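Local structure of sucrose 6(F)-phosphate phosphorylase (Thermoanaerobacterium thermosaccharolyticum DSM 571, 6S9V) at residues K286-L291 with C459-I464; N369-A374 with K482-T487. The protein is a phosphorylase of the alpha-amylase family, built on an eight-stranded beta/alpha barrel followed by a small antiparallel beta domain. One frame throughout, in Å; residues are numbered along the deposited sequence.

Contact 1 (K286-L291 with C459-I464); sequences KSNEML and CRKDEI. With SO4 (sulfate ion), chain G.
N288 reaches across to the type I beta turn R460-E463, which joins strands 453-456 and 463-470 of the C-terminal antiparallel sheet; this contact thus ties that sheet to the barrel part of the fold, at the loop leading into helix 289-295. Two hydrogen bonds carry it, both given by N288. Its backbone N donates to K461 O at 2.9 Å. Its side-chain ND2 donates to E463 O, also at 2.9 Å, with the donor tilted 22° from that carbonyl's plane. A chi1 of 70° sets CG of N288 between its backbone N and carbonyl carbon, and C459 SG lies 3.5 Å from N288 ND2. An asparagine suits this place because its short amide can reach a backbone carbonyl that the turn does not use.

Around these two bonds, the aliphatic part of K461 runs past S287 and E289: K461 CG lies 3.6 Å from S287 OG, and K461 CD comes to 3.1 Å from E289 OE2. The charged ends stay apart, so E289 and K461 attract each other at most at longer range. Deeper in, L291 and I464 cross at about a right angle, L291 CD2 meeting I464 CD1 at 3.9 Å, and both also rest on I381 of helix 372-384 and T282 of helix 275-285.

In the second shell, the turn is closed by E463 N to R460 O, and E463 OE1 accepts from R460 N. On the other segment S287 caps the helix start, OG accepting from E289 N. At the outer side R460 holds a sulfate ion, probably from the crystallisation liquor, at its guanidinium edge: R460 NH2 donates to sulfate O1 at 3.0 Å.

Contact 2 (N369-A374 with K482-T487); sequences NCDDDA and KTYKTT. With SO4 (sulfate ion), chain G.
An alanine-on-tyrosine CH-pi contact packs the first turn of helix 372-384 against the hairpin loop between strands 473-480 and 485-491 of the C-terminal sheet. A374 CB sits over the centre of one face of the Y484 ring, 3.8 Å from its centroid and only 10° off the ring normal. A small methyl suits this position, since the ring comes close enough for Y484 CG to lie 3.8 Å from A374 CA as well. D371 OD2 approaches the same ring at 3.6 Å from Y484 CE2, with the carboxylate and ring planes 86° apart. The other oxygen, D371 OD1, accepts from A374 N at 3.1 Å; chi1 of -176° sets CG of D371 anti to its backbone N, and A374 N meets OD1 from above the carboxylate plane. Aspartate is apt here, its short acid reaching a first-turn N-H, which lacks a carbonyl of a preceding helical turn to bond to.

Water occupies the more polar margin: one molecule lies within hydrogen-bonding distance of D373 O and Y484 O, another donates to T483 O and, weakly, to D373 OD2, while D373 OD1 forms a salt bridge with R436. At the far end of the tyrosine, Y484 OH is hydrogen-bonded to L283 O, with a weak further bond to K286 NZ. T483 OG1 accepts from K485 N, an ST turn in the hairpin loop, and D371, at the N-cap position of helix 372-384, makes the capping bond typical of a helix start.

How the contacts relate
Both contacts are partly buried, lie toward the outside of the chain and join the same antiparallel sheet to helices of the barrel part: contact 1 at the loop entering helix 289-295, contact 2 at the start of helix 372-384. They differ in chemistry. Contact 1 has direct hydrogen bonds from an asparagine to backbone carbonyls, with a leucine-isoleucine pair beneath, whereas contact 2 relies on a ring face and bridging waters. Their centres are about 14 Å apart, yet they touch: K286 NZ probably bonds to K482 O and, weakly, to Y484 OH, and D462 packs on K482. R460 and K482 both bind one sulfate ion at the surface.

Contact 1 (K286-L291 with C459-I464)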
loop_
_atom_site.group_PDB
_atom_site.type_symbol
_atom_site.label_atom_id
_atom_site.label_comp_id
_atom_site.label_asym_id
_atom_site.label_seq_id
_atom_site.Cartn_x
_atom_site.Cartn_y
_atom_site.Cartn_z
ATOM N N LYS A 286 -17.469 -10.585 16.507
ATOM C CA LYS A 286 -17.654 -9.995 17.828
ATOM C C LYS A 286 -16.709 -10.626 18.844
ATOM O O LYS A 286 -17.100 -10.970 19.963
ATOM C CB LYS A 286 -19.101 -10.130 18.297
ATOM C CG LYS A 286 -20.106 -9.465 17.394
ATOM C CD LYS A 286 -21.502 -9.563 17.984
ATOM C CE LYS A 286 -22.549 -9.011 17.027
ATOM N NZ LYS A 286 -22.379 -7.550 16.771
ATOM N N SER A 287 -15.449 -10.780 18.442
ATOM C CA SER A 287 -14.439 -11.375 19.307
ATOM C C SER A 287 -13.135 -10.612 19.152
ATOM O O SER A 287 -12.677 -10.385 18.029
ATOM C CB SER A 287 -14.200 -12.849 18.969
ATOM O OG SER A 287 -13.034 -13.315 19.633
ATOM N N ASN A 288 -12.516 -10.271 20.275
ATOM C CA ASN A 288 -11.272 -9.520 20.257
ATOM C C ASN A 288 -10.038 -10.417 20.238
ATOM O O ASN A 288 -8.918 -9.896 20.213
ATOM C CB ASN A 288 -11.206 -8.574 21.471
ATOM C CG ASN A 288 -11.029 -9.311 22.796
ATOM O OD1 ASN A 288 -10.714 -10.506 22.831
ATOM N ND2 ASN A 288 -11.202 -8.588 23.900
ATOM N N GLU A 289 -10.213 -11.743 20.209
ATOM C CA GLU A 289 -9.111 -12.643 20.549
ATOM C C GLU A 289 -7.975 -12.549 19.538
ATOM O O GLU A 289 -6.798 -12.464 19.916
ATOM C CB GLU A 289 -9.620 -14.085 20.642
ATOM C CG GLU A 289 -10.499 -14.352 21.851
ATOM C CD GLU A 289 -10.591 -15.830 22.229
ATOM O OE1 GLU A 289 -9.587 -16.562 22.093
ATOM O OE2 GLU A 289 -11.680 -16.256 22.667
ATOM N N MET A 290 -8.302 -12.574 18.250
ATOM C CA MET A 290 -7.271 -12.456 17.224
ATOM C C MET A 290 -6.608 -11.086 17.268
ATOM O O MET A 290 -5.382 -10.976 17.151
ATOM C CB MET A 290 -7.882 -12.698 15.849
ATOM C CG MET A 290 -6.878 -12.759 14.719
ATOM S SD MET A 290 -7.674 -12.963 13.116
ATOM C CE MET A 290 -6.238 -12.963 12.035
ATOM N N LEU A 291 -7.406 -10.029 17.425
ATOM C CA LEU A 291 -6.859 -8.678 17.495
ATOM C C LEU A 291 -5.928 -8.529 18.688
ATOM O O LEU A 291 -4.827 -7.977 18.571
ATOM C CB LEU A 291 -7.998 -7.665 17.575
ATOM C CG LEU A 291 -7.600 -6.204 17.813
ATOM C CD1 LEU A 291 -6.821 -5.657 16.629
ATOM C CD2 LEU A 291 -8.854 -5.369 18.087
ATOM N N CYS A 459 -10.350 -6.977 29.296
ATOM C CA CYS A 459 -11.767 -6.771 29.032
ATOM C C CYS A 459 -12.358 -8.099 28.582
ATOM O O CYS A 459 -11.638 -9.078 28.377
ATOM C CB CYS A 459 -11.985 -5.693 27.968
ATOM S SG CYS A 459 -11.231 -6.084 26.377
ATOM N N ARG A 460 -13.685 -8.118 28.439
ATOM C CA ARG A 460 -14.400 -9.291 27.958
ATOM C C ARG A 460 -14.093 -9.534 26.483
ATOM O O ARG A 460 -13.671 -8.639 25.752
ATOM C CB ARG A 460 -15.909 -9.127 28.175
ATOM C CG ARG A 460 -16.312 -8.953 29.639
ATOM C CD ARG A 460 -16.262 -10.282 30.400
ATOM N NE ARG A 460 -17.368 -11.152 30.003
ATOM C CZ ARG A 460 -17.450 -12.450 30.271
ATOM N NH1 ARG A 460 -16.481 -13.064 30.935
ATOM N NH2 ARG A 460 -18.505 -13.141 29.862
ATOM N N LYS A 461 -14.313 -10.781 26.054
ATOM C CA LYS A 461 -14.027 -11.158 24.677
ATOM C C LYS A 461 -14.798 -10.312 23.677
ATOM O O LYS A 461 -14.290 -10.029 22.587
ATOM C CB LYS A 461 -14.382 -12.633 24.461
ATOM C CG LYS A 461 -13.922 -13.197 23.126
ATOM C CD LYS A 461 -14.333 -14.663 22.949
ATOM C CE LYS A 461 -15.851 -14.813 22.809
ATOM N NZ LYS A 461 -16.416 -14.048 21.654
ATOM N N ASP A 462 -16.012 -9.888 24.027
ATOM C CA ASP A 462 -16.821 -9.059 23.142
ATOM C C ASP A 462 -16.647 -7.572 23.414
ATOM O O ASP A 462 -17.544 -6.777 23.113
ATOM C CB ASP A 462 -18.296 -9.469 23.239
ATOM C CG ASP A 462 -18.859 -9.354 24.646
ATOM O OD1 ASP A 462 -18.160 -8.848 25.553
ATOM O OD2 ASP A 462 -20.020 -9.786 24.846
ATOM N N GLU A 463 -15.491 -7.172 23.937
ATOM C CA GLU A 463 -15.173 -5.769 24.155
ATOM C C GLU A 463 -13.778 -5.495 23.610
ATOM O O GLU A 463 -13.002 -6.416 23.346
ATOM C CB GLU A 463 -15.231 -5.401 25.643
ATOM C CG GLU A 463 -16.563 -5.636 26.317
ATOM C CD GLU A 463 -16.492 -5.446 27.823
ATOM O OE1 GLU A 463 -15.377 -5.522 28.389
ATOM O OE2 GLU A 463 -17.547 -5.225 28.449
ATOM N N ILE A 464 -13.473 -4.213 23.432
ATOM C CA ILE A 464 -12.130 -3.747 23.103
ATOM C C ILE A 464 -11.822 -2.568 24.014
ATOM O O ILE A 464 -12.606 -1.617 24.087
ATOM C CB ILE A 464 -12.013 -3.337 21.622
ATOM C CG1 ILE A 464 -12.157 -4.569 20.723
ATOM C CG2 ILE A 464 -10.691 -2.625 21.361
ATOM C CD1 ILE A 464 -12.420 -4.250 19.268
HETATM S S SO4 G . -20.701 -10.363 28.238
HETATM O O1 SO4 G . -19.848 -11.466 27.805
HETATM O O2 SO4 G . -21.819 -10.878 29.023
HETATM O O3 SO4 G . -19.908 -9.441 29.049
HETATM O O4 SO4 G . -21.227 -9.657 27.072
#

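Contact 2 (N369-A374 with K482-T487)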
loop_
_atom_site.group_PDB
_atom_site.type_symbol
_atom_site.label_atom_id
_atom_site.label_comp_id
_atom_site.label_asym_id
_atom_site.label_seq_id
_atom_site.Cartn_x
_atom_site.Cartn_y
_atom_site.Cartn_z
ATOM N N ASN A 369 -20.816 -4.502 5.556
ATOM C CA ASN A 369 -22.258 -4.458 5.311
ATOM C C ASN A 369 -22.808 -3.041 5.460
ATOM O O ASN A 369 -23.977 -2.841 5.807
ATOM C CB ASN A 369 -22.984 -5.425 6.249
ATOM C CG ASN A 369 -23.985 -6.301 5.523
ATOM O OD1 ASN A 369 -24.262 -6.108 4.340
ATOM N ND2 ASN A 369 -24.531 -7.271 6.238
ATOM N N CYS A 370 -21.958 -2.047 5.200
ATOM C CA CYS A 370 -22.327 -0.633 5.277
ATOM C C CYS A 370 -22.838 -0.254 6.664
ATOM O O CYS A 370 -23.597 0.707 6.820
ATOM C CB CYS A 370 -23.358 -0.267 4.202
ATOM S SG CYS A 370 -22.816 -0.670 2.525
ATOM N N ASP A 371 -22.372 -0.978 7.676
ATOM C CA ASP A 371 -22.720 -0.749 9.078
ATOM C C ASP A 371 -21.881 0.421 9.575
ATOM O O ASP A 371 -20.704 0.254 9.910
ATOM C CB ASP A 371 -22.432 -2.021 9.870
ATOM C CG ASP A 371 -22.848 -1.943 11.328
ATOM O OD1 ASP A 371 -22.941 -0.842 11.902
ATOM O OD2 ASP A 371 -22.998 -3.030 11.932
ATOM N N ASP A 372 -22.489 1.612 9.630
ATOM C CA ASP A 372 -21.754 2.819 10.012
ATOM C C ASP A 372 -21.041 2.635 11.342
ATOM O O ASP A 372 -19.876 3.014 11.500
ATOM C CB ASP A 372 -22.708 4.009 10.142
ATOM C CG ASP A 372 -23.243 4.506 8.814
ATOM O OD1 ASP A 372 -22.909 3.934 7.763
ATOM O OD2 ASP A 372 -24.036 5.477 8.840
ATOM N N ASP A 373 -21.759 2.101 12.334
ATOM C CA ASP A 373 -21.194 1.972 13.673
ATOM C C ASP A 373 -20.015 1.011 13.676
ATOM O O ASP A 373 -18.977 1.295 14.285
ATOM C CB ASP A 373 -22.294 1.518 14.638
ATOM C CG ASP A 373 -23.365 2.595 14.855
ATOM O OD1 ASP A 373 -23.050 3.794 14.717
ATOM O OD2 ASP A 373 -24.538 2.244 15.105
ATOM N N ALA A 374 -20.146 -0.129 12.996
ATOM C CA ALA A 374 -19.034 -1.065 12.904
ATOM C C ALA A 374 -17.861 -0.450 12.148
ATOM O O ALA A 374 -16.692 -0.685 12.490
ATOM C CB ALA A 374 -19.492 -2.352 12.225
ATOM N N LYS A 482 -20.989 -6.078 20.803
ATOM C CA LYS A 482 -22.385 -6.464 20.636
ATOM C C LYS A 482 -23.150 -5.412 19.838
ATOM O O LYS A 482 -23.957 -5.750 18.964
ATOM C CB LYS A 482 -23.026 -6.690 22.008
ATOM C CG LYS A 482 -22.475 -7.913 22.743
ATOM C CD LYS A 482 -23.210 -8.212 24.052
ATOM C CE LYS A 482 -22.756 -7.311 25.196
ATOM N NZ LYS A 482 -23.435 -7.663 26.489
ATOM N N THR A 483 -22.900 -4.132 20.121
ATOM C CA THR A 483 -23.607 -3.022 19.501
ATOM C C THR A 483 -22.728 -2.179 18.589
ATOM O O THR A 483 -23.259 -1.328 17.863
ATOM C CB THR A 483 -24.186 -2.106 20.587
ATOM O OG1 THR A 483 -23.100 -1.490 21.300
ATOM C CG2 THR A 483 -25.023 -2.906 21.556
ATOM N N TYR A 484 -21.412 -2.387 18.606
ATOM C CA TYR A 484 -20.421 -1.547 17.943
ATOM C C TYR A 484 -20.419 -0.120 18.475
ATOM O O TYR A 484 -19.810 0.766 17.860
ATOM C CB TYR A 484 -20.604 -1.547 16.421
ATOM C CG TYR A 484 -20.559 -2.944 15.860
ATOM C CD1 TYR A 484 -19.407 -3.723 15.965
ATOM C CD2 TYR A 484 -21.676 -3.504 15.266
ATOM C CE1 TYR A 484 -19.381 -5.023 15.472
ATOM C CE2 TYR A 484 -21.651 -4.785 14.767
ATOM C CZ TYR A 484 -20.512 -5.544 14.876
ATOM O OH TYR A 484 -20.531 -6.827 14.380
ATOM N N LYS A 485 -21.041 0.117 19.623
ATOM C CA LYS A 485 -20.936 1.417 20.265
ATOM C C LYS A 485 -19.483 1.680 20.636
ATOM O O LYS A 485 -18.841 0.859 21.299
ATOM C CB LYS A 485 -21.820 1.481 21.506
ATOM C CG LYS A 485 -21.929 2.878 22.103
ATOM C CD LYS A 485 -22.810 2.874 23.330
ATOM C CE LYS A 485 -23.153 4.277 23.778
ATOM N NZ LYS A 485 -23.889 4.252 25.072
ATOM N N THR A 486 -18.971 2.828 20.210
ATOM C CA THR A 486 -17.561 3.172 20.331
ATOM C C THR A 486 -17.462 4.464 21.123
ATOM O O THR A 486 -17.992 5.497 20.697
ATOM C CB THR A 486 -16.922 3.330 18.948
ATOM O OG1 THR A 486 -17.026 2.096 18.228
ATOM C CG2 THR A 486 -15.465 3.721 19.068
ATOM N N THR A 487 -16.798 4.403 22.276
ATOM C CA THR A 487 -16.642 5.555 23.146
ATOM C C THR A 487 -15.163 5.762 23.435
ATOM O O THR A 487 -14.414 4.795 23.613
ATOM C CB THR A 487 -17.408 5.363 24.464
ATOM O OG1 THR A 487 -18.797 5.118 24.187
ATOM C CG2 THR A 487 -17.287 6.601 25.332
HETATM S S SO4 G . -20.701 -10.363 28.238
HETATM O O1 SO4 G . -19.848 -11.466 27.805
HETATM O O2 SO4 G . -21.819 -10.878 29.023
HETATM O O3 SO4 G . -19.908 -9.441 29.049
HETATM O O4 SO4 G . -21.227 -9.657 27.072
HETATM O O HOH W 1 -19.460 2.995 16.436
HETATM O O HOH W 2 -23.987 1.468 18.299
#